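Local coordinates for alpha-L-arabinofuranosidase B (Aspergillus kawachii, PDB 6SXT), which removes terminal alpha-L-arabinofuranose residues from arabinoxylan, arabinan and arabinogalactan side chains as a retaining family 54 glycoside hydrolase, at residues 27-32 and 47-52. Numbering follows the deposited sequence.
Sequences SSFSGA and ISPLTA
The ring of F29 meets P49 obliquely, its CD2 lying 4.4 Å from P49 CG. With CG anti to the backbone N (chi1 -178°), the phenyl group folds beneath its own chain: the backbone N of G31 sits 3.5 Å above the centre of one face, and the carbonyl O of A32 lies in plane at the edge. G31 has no side chain to crowd F29 CZ, which suits it to a place where the chain passes so close over the ring. P49, rigid and lacking an N-H, presents the CG and CD edge of its ring to backbone carbonyls, CD approaching G31 O to 3.1 Å. S48 OG, beside its own backbone N, lies 3.3 Å from G31 O, at best a weak hydrogen bond, since its one proton may go elsewhere. Two waters do more of the bridging: both donate to S30 O; one also joins S48 OG, and the other also donates to P49 O, 2.8 Å from the water oxygen. Farther along, A52 CA makes a CA-H...O contact with F29 O (3.6 Å), and its small methyl lies beside S30 CB. This surface contact of the catalytic domain brings together the loop entering strand 34-38 and the one leaving its antiparallel partner, strand 44-47, toward helix 58-64, onto which I47 packs.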
loop_
_atom_site.group_PDB
_atom_site.type_symbol
_atom_site.label_atom_id
_atom_site.label_comp_id
_atom_site.label_asym_id
_atom_site.label_seq_id
_atom_site.Cartn_x
_atom_site.Cartn_y
_atom_site.Cartn_z
ATOM N N SER A 27 15.368 -3.873 19.933
ATOM C CA SER A 27 16.379 -4.951 19.862
ATOM C C SER A 27 15.902 -6.193 20.619
ATOM O O SER A 27 16.319 -7.284 20.227
ATOM C CB SER A 27 17.727 -4.430 20.322
ATOM O OG SER A 27 17.598 -4.124 21.657
ATOM N N SER A 28 15.030 -6.097 21.592
ATOM C CA SER A 28 14.655 -7.303 22.356
ATOM C C SER A 28 13.285 -7.812 21.914
ATOM O O SER A 28 12.755 -8.768 22.544
ATOM C CB SER A 28 14.669 -6.992 23.799
ATOM O OG SER A 28 13.726 -5.981 24.061
ATOM N N PHE A 29 12.635 -7.174 20.933
ATOM C CA PHE A 29 11.255 -7.579 20.570
ATOM C C PHE A 29 11.285 -8.888 19.786
ATOM O O PHE A 29 11.956 -8.989 18.729
ATOM C CB PHE A 29 10.517 -6.496 19.781
ATOM C CG PHE A 29 9.106 -6.877 19.463
ATOM C CD1 PHE A 29 8.128 -6.784 20.454
ATOM C CD2 PHE A 29 8.745 -7.374 18.224
ATOM C CE1 PHE A 29 6.820 -7.149 20.182
ATOM C CE2 PHE A 29 7.433 -7.727 17.972
ATOM C CZ PHE A 29 6.474 -7.612 18.956
ATOM N N SER A 30 10.505 -9.870 20.251
ATOM C CA SER A 30 10.411 -11.174 19.573
ATOM C C SER A 30 8.959 -11.608 19.412
ATOM O O SER A 30 8.773 -12.744 18.940
ATOM C CB SER A 30 11.228 -12.239 20.307
ATOM O OG SER A 30 10.687 -12.386 21.555
ATOM N N GLY A 31 7.993 -10.757 19.682
ATOM C CA GLY A 31 6.588 -11.089 19.552
ATOM C C GLY A 31 6.073 -10.919 18.137
ATOM O O GLY A 31 6.842 -10.705 17.223
ATOM N N ALA A 32 4.759 -11.040 17.997
ATOM C CA ALA A 32 4.117 -10.953 16.688
ATOM C C ALA A 32 4.225 -9.528 16.142
ATOM O O ALA A 32 3.921 -8.549 16.823
ATOM C CB ALA A 32 2.685 -11.353 16.748
ATOM N N ILE A 47 2.942 -13.509 12.298
ATOM C CA ILE A 47 4.328 -13.471 11.829
ATOM C C ILE A 47 5.150 -12.675 12.828
ATOM O O ILE A 47 4.841 -11.507 13.085
ATOM C CB ILE A 47 4.422 -12.877 10.427
ATOM C CG1 ILE A 47 3.541 -13.628 9.422
ATOM C CG2 ILE A 47 5.870 -12.777 9.998
ATOM C CD1 ILE A 47 3.943 -15.036 9.141
ATOM N N SER A 48 6.211 -13.317 13.308
ATOM C CA SER A 48 7.183 -12.757 14.273
ATOM C C SER A 48 8.521 -12.586 13.563
ATOM O O SER A 48 8.770 -13.168 12.509
ATOM C CB SER A 48 7.298 -13.695 15.472
ATOM O OG SER A 48 6.060 -13.751 16.155
ATOM N N PRO A 49 9.466 -11.873 14.191
ATOM C CA PRO A 49 10.811 -11.836 13.661
ATOM C C PRO A 49 11.454 -13.209 13.811
ATOM O O PRO A 49 11.138 -13.948 14.734
ATOM C CB PRO A 49 11.536 -10.786 14.497
ATOM C CG PRO A 49 10.542 -10.275 15.493
ATOM C CD PRO A 49 9.288 -11.082 15.403
ATOM N N LEU A 50 12.418 -13.468 12.948
ATOM C CA LEU A 50 13.137 -14.775 13.022
ATOM C C LEU A 50 14.098 -14.823 14.188
ATOM O O LEU A 50 14.351 -15.926 14.659
ATOM C CB LEU A 50 13.859 -14.986 11.712
ATOM C CG LEU A 50 12.920 -15.611 10.678
ATOM C CD1 LEU A 50 13.563 -15.651 9.328
ATOM C CD2 LEU A 50 12.515 -16.995 11.070
ATOM N N THR A 51 14.588 -13.685 14.629
ATOM C CA THR A 51 15.456 -13.532 15.800
ATOM C C THR A 51 14.929 -12.336 16.578
ATOM O O THR A 51 14.294 -11.428 16.009
ATOM C CB THR A 51 16.925 -13.322 15.380
ATOM O OG1 THR A 51 17.034 -12.115 14.621
ATOM C CG2 THR A 51 17.470 -14.491 14.589
ATOM N N ALA A 52 15.245 -12.265 17.871
ATOM C CA ALA A 52 14.871 -11.087 18.649
ATOM C C ALA A 52 15.500 -9.864 18.027
ATOM O O ALA A 52 16.712 -9.823 17.701
ATOM C CB ALA A 52 15.324 -11.263 20.106
HETATM O O HOH W 1 6.563 -14.426 18.700
HETATM O O HOH W 2 10.721 -14.468 17.466
#